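Local coordinates for protein CalG4 (Micromonospora echinospora, PDB 3IA7) that is a two-domain protein of the GT-B fold, with a parallel beta sheet in each domain, and binds calcium ions in the crystal, at residues F9-G14 and I35-T40; L22-E27 and R388-V393; F111-G116 and E180-I185; R129-F134 and G187-F192; A135-Y140 and A201-E206. All blocks are in the same frame, centred on the assembly; numbering follows the deposited sequence.

Interaction 1: F9-G14 and I35-T40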
# COMPACT_ATOMS: atom_id res chain seq x y z
N PHE A 9 -17.36 -0.77 12.06
CA PHE A 9 -17.47 -1.10 10.63
C PHE A 9 -18.18 -2.43 10.48
O PHE A 9 -17.80 -3.44 11.07
CB PHE A 9 -16.08 -1.23 9.99
CG PHE A 9 -15.43 0.06 9.66
CD1 PHE A 9 -15.06 0.96 10.66
CD2 PHE A 9 -15.11 0.35 8.34
CE1 PHE A 9 -14.42 2.18 10.34
CE2 PHE A 9 -14.45 1.56 8.00
CZ PHE A 9 -14.12 2.49 9.02
N ALA A 10 -19.22 -2.45 9.70
CA ALA A 10 -19.90 -3.72 9.32
C ALA A 10 -19.59 -4.02 7.86
O ALA A 10 -19.95 -3.21 6.95
CB ALA A 10 -21.42 -3.59 9.54
N ASN A 11 -18.96 -5.17 7.59
CA ASN A 11 -18.61 -5.53 6.23
C ASN A 11 -18.81 -7.03 5.99
O ASN A 11 -18.84 -7.83 6.94
CB ASN A 11 -17.15 -5.16 5.90
CG ASN A 11 -16.94 -4.83 4.38
OD1 ASN A 11 -17.76 -5.16 3.51
ND2 ASN A 11 -15.88 -4.11 4.10
N VAL A 12 -19.00 -7.38 4.73
CA VAL A 12 -19.09 -8.77 4.33
C VAL A 12 -17.65 -9.31 4.15
O VAL A 12 -16.70 -8.54 4.04
CB VAL A 12 -19.98 -8.96 3.06
CG1 VAL A 12 -19.36 -8.25 1.90
CG2 VAL A 12 -20.13 -10.47 2.70
N GLN A 13 -17.48 -10.63 4.14
CA GLN A 13 -16.14 -11.13 3.89
C GLN A 13 -15.87 -11.03 2.38
O GLN A 13 -16.79 -10.94 1.57
CB GLN A 13 -15.95 -12.53 4.49
CG GLN A 13 -16.81 -13.56 3.94
CD GLN A 13 -16.31 -14.99 4.19
OE1 GLN A 13 -15.33 -15.29 4.95
NE2 GLN A 13 -17.03 -15.91 3.57
N GLY A 14 -14.62 -11.02 1.98
CA GLY A 14 -14.30 -10.99 0.57
C GLY A 14 -13.36 -9.83 0.34
O GLY A 14 -13.57 -8.70 0.85
N ILE A 35 -11.82 1.50 16.77
CA ILE A 35 -12.48 0.86 15.66
C ILE A 35 -12.79 -0.60 15.96
O ILE A 35 -11.91 -1.38 16.37
CB ILE A 35 -11.64 0.92 14.33
CG1 ILE A 35 -10.97 2.29 14.14
CG2 ILE A 35 -12.53 0.41 13.11
CD1 ILE A 35 -12.03 3.48 13.99
N THR A 36 -14.07 -0.96 15.81
CA THR A 36 -14.48 -2.34 15.92
C THR A 36 -14.95 -2.73 14.52
O THR A 36 -15.55 -1.91 13.82
CB THR A 36 -15.63 -2.46 16.93
OG1 THR A 36 -15.17 -2.04 18.24
CG2 THR A 36 -16.14 -3.92 17.03
N TYR A 37 -14.70 -3.97 14.12
CA TYR A 37 -14.89 -4.31 12.73
C TYR A 37 -15.47 -5.73 12.67
O TYR A 37 -14.84 -6.69 13.18
CB TYR A 37 -13.54 -4.20 11.97
CG TYR A 37 -13.65 -4.19 10.43
CD1 TYR A 37 -13.23 -3.09 9.70
CD2 TYR A 37 -14.10 -5.31 9.73
CE1 TYR A 37 -13.30 -3.07 8.32
CE2 TYR A 37 -14.19 -5.30 8.31
CZ TYR A 37 -13.80 -4.15 7.62
OH TYR A 37 -13.82 -4.13 6.24
N VAL A 38 -16.66 -5.85 12.05
CA VAL A 38 -17.31 -7.16 11.89
C VAL A 38 -16.81 -7.87 10.62
O VAL A 38 -16.97 -7.36 9.46
CB VAL A 38 -18.87 -7.03 11.88
CG1 VAL A 38 -19.58 -8.43 11.78
CG2 VAL A 38 -19.38 -6.21 13.13
N THR A 39 -16.23 -9.05 10.83
CA THR A 39 -15.71 -9.83 9.73
C THR A 39 -15.63 -11.32 10.08
O THR A 39 -16.12 -11.73 11.12
CB THR A 39 -14.34 -9.28 9.22
OG1 THR A 39 -14.05 -9.89 7.94
CG2 THR A 39 -13.19 -9.56 10.31
N THR A 40 -15.08 -12.13 9.18
CA THR A 40 -14.96 -13.55 9.42
C THR A 40 -13.52 -13.89 9.80
O THR A 40 -12.64 -13.05 9.66
CB THR A 40 -15.34 -14.36 8.15
OG1 THR A 40 -14.45 -14.02 7.06
CG2 THR A 40 -16.79 -14.15 7.77
O HOH W 1 -15.80 -8.26 6.59

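Interaction 2: L22-E27 and R388-V393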
# COMPACT_ATOMS: atom_id res chain seq x y z
N LEU A 22 -9.92 -0.64 4.26
CA LEU A 22 -8.86 -0.79 5.25
C LEU A 22 -8.04 0.48 5.46
O LEU A 22 -7.66 0.80 6.60
CB LEU A 22 -7.90 -1.98 4.90
CG LEU A 22 -8.44 -3.41 5.16
CD1 LEU A 22 -7.28 -4.48 5.07
CD2 LEU A 22 -9.20 -3.51 6.45
N GLY A 23 -7.74 1.19 4.36
CA GLY A 23 -7.10 2.52 4.41
C GLY A 23 -7.84 3.49 5.34
O GLY A 23 -7.22 4.17 6.14
N LEU A 24 -9.18 3.54 5.22
CA LEU A 24 -10.01 4.35 6.11
C LEU A 24 -9.93 3.91 7.56
O LEU A 24 -9.84 4.74 8.45
CB LEU A 24 -11.46 4.37 5.64
CG LEU A 24 -12.45 5.18 6.49
CD1 LEU A 24 -12.01 6.69 6.69
CD2 LEU A 24 -13.85 5.05 5.81
N VAL A 25 -10.02 2.60 7.79
CA VAL A 25 -9.85 2.04 9.14
C VAL A 25 -8.56 2.58 9.78
O VAL A 25 -8.58 3.07 10.91
CB VAL A 25 -9.83 0.48 9.12
CG1 VAL A 25 -9.32 -0.06 10.44
CG2 VAL A 25 -11.24 -0.07 8.81
N SER A 26 -7.43 2.41 9.09
CA SER A 26 -6.14 2.80 9.62
C SER A 26 -6.03 4.27 9.90
O SER A 26 -5.53 4.68 10.96
CB SER A 26 -5.04 2.37 8.63
OG SER A 26 -5.07 0.95 8.61
N GLU A 27 -6.54 5.08 8.97
CA GLU A 27 -6.48 6.52 9.11
C GLU A 27 -7.32 7.00 10.31
O GLU A 27 -6.88 7.86 11.13
CB GLU A 27 -6.92 7.21 7.80
CG GLU A 27 -6.66 8.80 7.85
CD GLU A 27 -5.24 9.26 8.24
OE1 GLU A 27 -4.23 8.64 7.85
OE2 GLU A 27 -5.12 10.28 8.96
N ARG A 388 -8.79 12.01 3.10
CA ARG A 388 -10.00 12.73 2.80
C ARG A 388 -11.20 11.98 3.32
O ARG A 388 -12.14 12.59 3.84
CB ARG A 388 -10.20 12.84 1.29
CG ARG A 388 -11.49 13.62 0.99
CD ARG A 388 -11.78 13.65 -0.51
NE ARG A 388 -13.11 14.24 -0.76
CZ ARG A 388 -13.75 14.19 -1.92
NH1 ARG A 388 -13.19 13.57 -2.96
NH2 ARG A 388 -14.95 14.73 -2.00
N ALA A 389 -11.19 10.67 3.15
CA ALA A 389 -12.30 9.84 3.64
C ALA A 389 -12.49 10.01 5.17
O ALA A 389 -13.64 10.19 5.64
CB ALA A 389 -12.06 8.40 3.25
N ALA A 390 -11.38 10.03 5.91
CA ALA A 390 -11.38 10.26 7.38
C ALA A 390 -11.85 11.68 7.72
O ALA A 390 -12.59 11.87 8.68
CB ALA A 390 -10.02 9.98 7.96
N ASP A 391 -11.42 12.67 6.93
CA ASP A 391 -11.89 14.05 7.10
C ASP A 391 -13.42 14.14 6.96
O ASP A 391 -14.09 14.80 7.79
CB ASP A 391 -11.22 15.01 6.08
CG ASP A 391 -9.75 15.30 6.38
OD1 ASP A 391 -9.19 14.87 7.42
OD2 ASP A 391 -9.16 16.03 5.56
N GLU A 392 -13.96 13.43 5.97
CA GLU A 392 -15.40 13.49 5.67
C GLU A 392 -16.13 12.81 6.81
O GLU A 392 -17.15 13.28 7.27
CB GLU A 392 -15.74 12.72 4.39
CG GLU A 392 -15.11 13.25 3.11
CD GLU A 392 -15.82 14.44 2.50
OE1 GLU A 392 -16.97 14.78 2.88
OE2 GLU A 392 -15.22 15.03 1.58
N VAL A 393 -15.61 11.68 7.27
CA VAL A 393 -16.28 10.99 8.38
C VAL A 393 -16.24 11.86 9.63
O VAL A 393 -17.27 12.00 10.34
CB VAL A 393 -15.64 9.64 8.67
CG1 VAL A 393 -16.20 9.07 9.98
CG2 VAL A 393 -15.81 8.63 7.45

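Interaction 3: F111-G116 and E180-I185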
# COMPACT_ATOMS: atom_id res chain seq x y z
N PHE A 111 -22.80 -3.83 0.49
CA PHE A 111 -23.36 -5.20 0.44
C PHE A 111 -24.20 -5.51 1.73
O PHE A 111 -25.38 -5.88 1.64
CB PHE A 111 -22.26 -6.21 0.20
CG PHE A 111 -22.74 -7.67 0.19
CD1 PHE A 111 -22.69 -8.42 -0.99
CD2 PHE A 111 -23.20 -8.28 1.35
CE1 PHE A 111 -23.16 -9.78 -1.00
CE2 PHE A 111 -23.67 -9.63 1.35
CZ PHE A 111 -23.62 -10.36 0.18
N PRO A 112 -23.62 -5.34 2.92
CA PRO A 112 -24.47 -5.41 4.13
C PRO A 112 -25.24 -4.12 4.50
O PRO A 112 -25.30 -3.77 5.69
CB PRO A 112 -23.44 -5.77 5.24
CG PRO A 112 -22.20 -4.96 4.80
CD PRO A 112 -22.18 -5.21 3.29
N PHE A 113 -25.89 -3.46 3.54
CA PHE A 113 -26.50 -2.19 3.89
C PHE A 113 -27.72 -2.41 4.79
O PHE A 113 -28.02 -1.53 5.57
CB PHE A 113 -26.89 -1.36 2.68
CG PHE A 113 -28.17 -1.83 2.00
CD1 PHE A 113 -29.38 -1.19 2.29
CD2 PHE A 113 -28.16 -2.85 1.07
CE1 PHE A 113 -30.63 -1.58 1.69
CE2 PHE A 113 -29.40 -3.24 0.41
CZ PHE A 113 -30.62 -2.57 0.73
N ILE A 114 -28.42 -3.55 4.65
CA ILE A 114 -29.55 -3.81 5.51
C ILE A 114 -29.08 -3.92 6.97
O ILE A 114 -29.60 -3.26 7.87
CB ILE A 114 -30.35 -5.06 5.08
CG1 ILE A 114 -30.90 -4.83 3.64
CG2 ILE A 114 -31.47 -5.34 6.08
CD1 ILE A 114 -31.33 -6.08 2.94
N ALA A 115 -28.05 -4.71 7.19
CA ALA A 115 -27.46 -4.80 8.55
C ALA A 115 -27.02 -3.45 9.04
O ALA A 115 -27.29 -3.07 10.17
CB ALA A 115 -26.23 -5.76 8.50
N GLY A 116 -26.36 -2.68 8.19
CA GLY A 116 -25.80 -1.43 8.69
C GLY A 116 -26.86 -0.45 9.11
O GLY A 116 -26.77 0.18 10.15
N GLU A 180 -38.77 1.09 -1.67
CA GLU A 180 -38.42 2.44 -1.24
C GLU A 180 -37.25 2.48 -0.26
O GLU A 180 -36.30 3.21 -0.44
CB GLU A 180 -39.62 3.12 -0.58
CG GLU A 180 -39.39 4.61 -0.34
CD GLU A 180 -40.55 5.30 0.41
OE1 GLU A 180 -41.68 4.80 0.34
OE2 GLU A 180 -40.30 6.35 1.04
N TYR A 181 -37.34 1.69 0.78
CA TYR A 181 -36.26 1.53 1.76
C TYR A 181 -34.92 1.17 1.11
O TYR A 181 -33.87 1.79 1.43
CB TYR A 181 -36.65 0.42 2.73
CG TYR A 181 -35.65 0.21 3.83
CD1 TYR A 181 -35.71 0.97 5.00
CD2 TYR A 181 -34.61 -0.73 3.69
CE1 TYR A 181 -34.75 0.78 6.02
CE2 TYR A 181 -33.66 -0.94 4.71
CZ TYR A 181 -33.76 -0.18 5.88
OH TYR A 181 -32.80 -0.38 6.86
N TRP A 182 -34.95 0.20 0.19
CA TRP A 182 -33.75 -0.31 -0.51
C TRP A 182 -33.04 0.84 -1.18
O TRP A 182 -31.78 0.91 -1.17
CB TRP A 182 -34.18 -1.39 -1.52
CG TRP A 182 -33.05 -2.30 -1.99
CD1 TRP A 182 -31.99 -1.95 -2.77
CD2 TRP A 182 -32.95 -3.70 -1.77
NE1 TRP A 182 -31.17 -3.03 -2.98
CE2 TRP A 182 -31.74 -4.13 -2.41
CE3 TRP A 182 -33.72 -4.64 -1.08
CZ2 TRP A 182 -31.30 -5.45 -2.38
CZ3 TRP A 182 -33.26 -5.99 -1.04
CH2 TRP A 182 -32.07 -6.37 -1.69
N ASP A 183 -33.81 1.78 -1.72
CA ASP A 183 -33.28 2.95 -2.46
C ASP A 183 -32.92 4.19 -1.64
O ASP A 183 -32.42 5.15 -2.21
CB ASP A 183 -34.25 3.38 -3.60
CG ASP A 183 -34.34 2.35 -4.67
OD1 ASP A 183 -33.39 1.55 -4.80
OD2 ASP A 183 -35.39 2.30 -5.37
N GLU A 184 -33.16 4.20 -0.32
CA GLU A 184 -32.86 5.39 0.45
C GLU A 184 -31.37 5.70 0.49
O GLU A 184 -30.56 4.78 0.56
CB GLU A 184 -33.38 5.25 1.88
CG GLU A 184 -34.89 5.34 1.89
CD GLU A 184 -35.44 5.30 3.29
OE1 GLU A 184 -35.32 4.26 3.93
OE2 GLU A 184 -36.01 6.30 3.73
N ILE A 185 -31.04 6.98 0.48
CA ILE A 185 -29.64 7.48 0.41
C ILE A 185 -29.12 7.76 1.82
O ILE A 185 -29.81 8.40 2.64
CB ILE A 185 -29.59 8.75 -0.47
CG1 ILE A 185 -30.01 8.36 -1.90
CG2 ILE A 185 -28.20 9.49 -0.35
CD1 ILE A 185 -30.00 9.50 -2.95

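Interaction 4: R129-F134 and G187-F192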
# COMPACT_ATOMS: atom_id res chain seq x y z
N ARG A 129 -22.26 5.09 4.70
CA ARG A 129 -22.17 4.02 3.75
C ARG A 129 -20.79 4.03 3.03
O ARG A 129 -20.30 5.10 2.60
CB ARG A 129 -23.29 4.13 2.71
CG ARG A 129 -23.20 3.02 1.63
CD ARG A 129 -24.44 3.07 0.67
NE ARG A 129 -25.70 2.89 1.45
CZ ARG A 129 -26.85 2.46 0.95
NH1 ARG A 129 -26.93 2.15 -0.35
NH2 ARG A 129 -27.90 2.28 1.75
N LEU A 130 -20.25 2.85 2.79
CA LEU A 130 -19.07 2.70 1.93
C LEU A 130 -19.36 1.90 0.70
O LEU A 130 -20.09 0.90 0.75
CB LEU A 130 -17.96 1.94 2.68
CG LEU A 130 -17.46 2.40 4.04
CD1 LEU A 130 -16.28 1.39 4.55
CD2 LEU A 130 -17.00 3.92 4.11
N THR A 131 -18.73 2.28 -0.41
CA THR A 131 -18.77 1.38 -1.57
C THR A 131 -17.51 1.44 -2.40
O THR A 131 -16.98 2.52 -2.65
CB THR A 131 -20.07 1.58 -2.49
OG1 THR A 131 -20.02 0.66 -3.59
CG2 THR A 131 -20.21 3.03 -3.00
N GLY A 132 -17.06 0.26 -2.83
CA GLY A 132 -15.97 0.08 -3.79
C GLY A 132 -16.51 0.05 -5.21
O GLY A 132 -15.74 -0.13 -6.12
N GLY A 133 -17.84 0.16 -5.40
CA GLY A 133 -18.46 0.11 -6.79
C GLY A 133 -19.19 1.42 -7.03
O GLY A 133 -19.04 2.35 -6.23
N PHE A 134 -19.99 1.52 -8.10
CA PHE A 134 -20.69 2.75 -8.42
C PHE A 134 -21.70 3.07 -7.34
O PHE A 134 -22.40 2.19 -6.81
CB PHE A 134 -21.41 2.61 -9.78
CG PHE A 134 -20.48 2.31 -10.92
CD1 PHE A 134 -19.25 2.98 -11.01
CD2 PHE A 134 -20.80 1.38 -11.89
CE1 PHE A 134 -18.34 2.73 -12.05
CE2 PHE A 134 -19.90 1.13 -12.98
CZ PHE A 134 -18.67 1.81 -13.04
N GLY A 187 -26.80 9.35 4.93
CA GLY A 187 -26.39 10.74 5.26
C GLY A 187 -25.01 11.09 4.68
O GLY A 187 -24.74 12.25 4.32
N LEU A 188 -24.13 10.08 4.59
CA LEU A 188 -22.80 10.18 3.95
C LEU A 188 -22.45 8.85 3.27
O LEU A 188 -22.65 7.76 3.84
CB LEU A 188 -21.67 10.55 4.96
CG LEU A 188 -20.22 10.57 4.40
CD1 LEU A 188 -20.05 11.74 3.36
CD2 LEU A 188 -19.15 10.62 5.54
N THR A 189 -21.96 8.94 2.03
CA THR A 189 -21.51 7.77 1.30
C THR A 189 -20.09 8.06 0.79
O THR A 189 -19.89 9.07 0.09
CB THR A 189 -22.45 7.45 0.10
OG1 THR A 189 -23.80 7.20 0.60
CG2 THR A 189 -21.95 6.15 -0.60
N ILE A 190 -19.15 7.19 1.17
CA ILE A 190 -17.78 7.26 0.75
C ILE A 190 -17.64 6.24 -0.38
O ILE A 190 -17.85 5.02 -0.21
CB ILE A 190 -16.76 6.93 1.91
CG1 ILE A 190 -17.07 7.74 3.20
CG2 ILE A 190 -15.25 7.06 1.39
CD1 ILE A 190 -16.79 9.18 3.15
N VAL A 191 -17.30 6.76 -1.56
CA VAL A 191 -17.20 5.94 -2.74
C VAL A 191 -15.74 5.85 -3.12
O VAL A 191 -15.09 6.91 -3.35
CB VAL A 191 -18.00 6.61 -3.90
CG1 VAL A 191 -17.87 5.76 -5.14
CG2 VAL A 191 -19.48 6.79 -3.54
N PHE A 192 -15.19 4.65 -3.22
CA PHE A 192 -13.73 4.48 -3.44
C PHE A 192 -13.35 4.52 -4.91
O PHE A 192 -12.63 3.63 -5.44
CB PHE A 192 -13.26 3.19 -2.74
CG PHE A 192 -13.43 3.25 -1.23
CD1 PHE A 192 -12.75 4.21 -0.48
CD2 PHE A 192 -14.26 2.34 -0.58
CE1 PHE A 192 -12.91 4.29 0.92
CE2 PHE A 192 -14.41 2.40 0.84
CZ PHE A 192 -13.76 3.39 1.57

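Interaction 5: A135-Y140 and A201-E206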
# COMPACT_ATOMS: atom_id res chain seq x y z
N ALA A 135 -21.74 4.36 -7.00
CA ALA A 135 -22.83 4.91 -6.21
C ALA A 135 -24.22 4.86 -6.91
O ALA A 135 -24.30 4.83 -8.15
CB ALA A 135 -22.47 6.34 -5.83
N ALA A 136 -25.28 4.87 -6.12
CA ALA A 136 -26.65 4.81 -6.62
C ALA A 136 -27.40 6.00 -6.10
O ALA A 136 -27.22 6.45 -4.96
CB ALA A 136 -27.36 3.49 -6.22
N ASN A 137 -28.23 6.55 -6.97
CA ASN A 137 -29.21 7.55 -6.56
C ASN A 137 -30.42 7.43 -7.48
O ASN A 137 -30.55 6.48 -8.25
CB ASN A 137 -28.59 8.97 -6.55
CG ASN A 137 -28.21 9.48 -7.97
OD1 ASN A 137 -28.51 8.83 -8.97
ND2 ASN A 137 -27.55 10.66 -8.03
N GLU A 138 -31.28 8.44 -7.49
CA GLU A 138 -32.50 8.33 -8.32
C GLU A 138 -32.22 8.29 -9.83
O GLU A 138 -33.09 7.92 -10.62
CB GLU A 138 -33.50 9.42 -7.95
CG GLU A 138 -33.08 10.80 -8.44
CD GLU A 138 -32.19 11.58 -7.46
OE1 GLU A 138 -31.49 10.98 -6.58
OE2 GLU A 138 -32.21 12.85 -7.60
N HIS A 139 -31.01 8.68 -10.23
CA HIS A 139 -30.63 8.73 -11.64
C HIS A 139 -29.99 7.47 -12.15
O HIS A 139 -30.05 7.18 -13.37
CB HIS A 139 -29.69 9.93 -11.88
CG HIS A 139 -30.38 11.23 -11.67
ND1 HIS A 139 -30.43 11.84 -10.44
CD2 HIS A 139 -31.17 11.95 -12.50
CE1 HIS A 139 -31.15 12.94 -10.54
NE2 HIS A 139 -31.63 13.02 -11.76
N TYR A 140 -29.36 6.73 -11.25
CA TYR A 140 -28.50 5.61 -11.62
C TYR A 140 -28.35 4.61 -10.51
O TYR A 140 -28.12 4.96 -9.35
CB TYR A 140 -27.10 6.07 -12.06
CG TYR A 140 -26.20 4.89 -12.40
CD1 TYR A 140 -26.31 4.23 -13.63
CD2 TYR A 140 -25.25 4.44 -11.49
CE1 TYR A 140 -25.52 3.15 -13.93
CE2 TYR A 140 -24.44 3.35 -11.79
CZ TYR A 140 -24.61 2.71 -13.02
OH TYR A 140 -23.81 1.65 -13.34
N ALA A 201 -22.27 11.15 -12.65
CA ALA A 201 -21.53 11.77 -11.59
C ALA A 201 -22.09 13.16 -11.19
O ALA A 201 -22.19 13.45 -10.01
CB ALA A 201 -19.99 11.88 -11.99
N GLU A 202 -22.50 13.97 -12.17
CA GLU A 202 -23.01 15.35 -11.92
C GLU A 202 -24.27 15.41 -11.06
O GLU A 202 -24.59 16.47 -10.52
CB GLU A 202 -23.22 16.12 -13.24
CG GLU A 202 -24.43 15.67 -14.06
CD GLU A 202 -24.50 16.37 -15.40
OE1 GLU A 202 -23.45 16.68 -15.98
OE2 GLU A 202 -25.60 16.59 -15.88
N THR A 203 -24.98 14.28 -10.98
CA THR A 203 -26.25 14.20 -10.29
C THR A 203 -26.07 13.85 -8.81
O THR A 203 -27.03 13.85 -8.05
CB THR A 203 -27.19 13.14 -10.96
OG1 THR A 203 -26.66 11.82 -10.69
CG2 THR A 203 -27.29 13.39 -12.44
N PHE A 204 -24.84 13.57 -8.40
CA PHE A 204 -24.58 13.13 -7.02
C PHE A 204 -24.30 14.32 -6.12
O PHE A 204 -23.32 15.05 -6.37
CB PHE A 204 -23.45 12.03 -6.95
CG PHE A 204 -23.92 10.69 -7.44
CD1 PHE A 204 -24.47 9.73 -6.54
CD2 PHE A 204 -23.90 10.42 -8.81
CE1 PHE A 204 -24.98 8.52 -7.01
CE2 PHE A 204 -24.39 9.23 -9.32
CZ PHE A 204 -24.93 8.24 -8.40
N ASP A 205 -25.13 14.51 -5.10
CA ASP A 205 -24.98 15.67 -4.25
C ASP A 205 -23.86 15.54 -3.22
O ASP A 205 -23.14 14.55 -3.19
CB ASP A 205 -26.32 16.14 -3.62
CG ASP A 205 -26.91 15.14 -2.66
OD1 ASP A 205 -26.18 14.30 -2.07
OD2 ASP A 205 -28.15 15.17 -2.47
N GLU A 206 -23.77 16.52 -2.31
CA GLU A 206 -22.64 16.58 -1.38
C GLU A 206 -22.63 15.43 -0.36
O GLU A 206 -21.61 15.26 0.28
CB GLU A 206 -22.57 17.94 -0.65
CG GLU A 206 -23.83 18.26 0.11
CD GLU A 206 -24.98 18.64 -0.84
OE1 GLU A 206 -24.70 19.05 -2.00
OE2 GLU A 206 -26.16 18.47 -0.44

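Interaction 1: F9-G14 and I35-T40
F9 and Y37 sit next to each other on parallel strands 6-10 and 34-39. Helix 15-30 links the two strands, which makes a beta-alpha-beta crossover of the Rossmann-like N-terminal domain. F9 is held at both backbone polar atoms. Its N donates to T36 O at 2.8 Å, and its O accepts from V38 N at 2.8 Å. On the face that carries F9 and Y37, F9 CB comes 3.4 Å from Y37 CD1. The F9 and Y37 rings are nearly parallel (11°) but strongly offset, with centroids 5.6 Å apart. F9 CD1 lies 3.6 Å from CG2 of I35. V25 of helix 15-30 touches both rings. A10 pairs with V38, and their side chains turn to the other face, where both touch I90 of helix 75-98. Strand 6-10 has ended at N11. There CG stands anti to the backbone N (chi1 -151°), and the side chain runs beside that of Y37. N11 ND2 donates to Y37 OH at 3.0 Å. It also bonds H17 O, while Y37 OH bonds S21 OG, so helix 15-30 holds both partners. N11 OD1 turns back and accepts from V12 N at 2.8 Å. One water joins V12 O, weakly, to V38 O and T39 OG1. Q13 extends across T40, whose OG1 donates to Q13 OE1 at 2.6 Å, tilted 22° from the carbonyl plane.

Interaction 2: L22-E27 and R388-V393
L24 pushes one methyl, CD1, onto the backbone of helix 385-400. CD1 lies 3.5 Å from A390 N and 3.7 Å from A389 C. The same methyl is 3.8 Å from A389 CB and touches V393 CG2 more distantly, at 4.3 Å. With CG anti to the backbone N (chi1 180°), the L24 side chain reaches across to the other helix. Beside it, E27 lays its CG against A390 CB at 3.6 Å. The axes of the short segments come within 9.1 Å at a signed crossing angle of -64°, with A389 and A390 at the contact. Helix 385-400 comes from the C-terminal end of the chain and packs on the N-terminal domain, as is usual for the GT-B fold. Further out, the E27 chain bends at chi2 and its carboxylate makes salt bridges, OE1 to R30 and OE2 to R31, and R31 also pairs with D391, so one arginine ties both helices. I190 of strand 189-191 lies behind A389, F9 of strand 6-10 touches L24, and A387 of the second subunit packs against E27.

Interaction 3: F111-G116 and E180-I185
F113 points the edge of its ring at the face of the W182 indole. The planes are 67° apart and the centroid of the F113 ring is 4.7 Å from that of the five-membered ring. F113 CZ does most of the touching. It is 3.6 Å from W182 CD2 and 3.7 Å from W182 CG. The neighbouring rim atom, F113 CE2, reaches W182 NE1 at 3.8 Å. The two side chains cross at about a right angle. F113 CG lies between its backbone N and carbonyl carbon (chi1 77°), which turns it toward W182. I114 fills in beside this pair. Its CG1 sits 3.7 Å above one face of the F113 ring, toward the rim, and its CD1 is 4.4 Å from W182 CZ3. F113 CE1 also meets Y181 CE2, at 4.3 Å. Beyond the pair, W182 makes a second edge-to-face contact with H154, and the Y181 ring takes a cation-pi contact from R117. Ring and side-chain carbons make most of the contact, without polar bonds between the segments. It is a T-shaped aromatic pair that joins the first turn of helix 113-123, with P112 at the N-cap position, to helix 178-182 in the N-terminal domain.

Interaction 4: R129-F134 and G187-F192
R129 and T189 are paired neighbours on parallel strands 127-131 and 189-191, their side chains side by side. R129 CB lies 3.8 Å from T189 OG1. R129 CG, anti to its own backbone N (chi1 178°), is 4.0 Å from T189 CG2. R129 CD still brushes that methyl. The chain then bends at chi3 (-59°), which turns NE off this line, and NE bonds Y108 OH. At the tip, NH2 packs against the ring of F113. The backbones form the regular alternating pattern of a parallel pair. R129 N donates to L188 O at 2.8 Å, and R129 O accepts from I190 N at 2.8 Å. T131 N then donates to I190 O at 2.9 Å, and F192 N to T131 O at 2.8 Å. On the face opposite R129, L130 CD2 meets I190 CB at 3.7 Å, and L130 CB lies near F192 CE2. T131 and V191 touch through their CG2 methyls on the R129 face. At the end of the strand, T131 OG1 accepts from G133 N at 2.9 Å, an ST turn. The pair sits inside the seven-stranded sheet of the N-terminal domain, between strands 105-109 and 208-210. On the L130 and I190 face, helix 15-30 covers L130 and helix 385-400 covers I190.

Interaction 5: A135-Y140 and A201-E206
N137 CG stands between its backbone N and carbonyl carbon (chi1 66°), which brings CG to 3.5 Å from F204 CE1. The amide then lies over the F204 ring. N137 also forms an Asx turn: OD1 accepts from H139 N at 2.8 Å, with the donor above the carbonyl plane. N137 ND2 donates to T203 OG1 at 3.0 Å, in the amide plane and nearly straight. The turn and the T203 bond together grip both ends of the amide, which lies flat on F204, the planes 5° apart. N137 ND2 is 3.3 Å above the plane of the F204 ring, over its centre. T203 OG1 in turn bonds F200 O. A135 adds its CB, 3.5 Å from F204 CE1. The two loops follow strands 127-131 and 189-191, at the C-terminal ends of these strands of the N-terminal parallel sheet. F204 also meets F208 edge to face. At the exposed H139, T203 CB sits over the face of the ring, 3.9 Å from its centroid in a CH-pi contact.

How the interactions relate
Interactions 1 and 4 are buried pairings within one parallel sheet, and both rest on backbone hydrogen bonds. F9 of interaction 1 and L130 of interaction 4 touch on the same face. Interaction 2 lies on that face too. It is buried and apolar between helices, with L24 on L130 and A389 on I190, and with salt bridges of E27 beside it. Interaction 3 is an aromatic helix contact on the side of the sheet that carries R129, and its F113 meets the tip of that residue. Interaction 5 is only partly buried. It ties the loops that leave the two strands of interaction 4 through an amide, a hydroxyl and a ring.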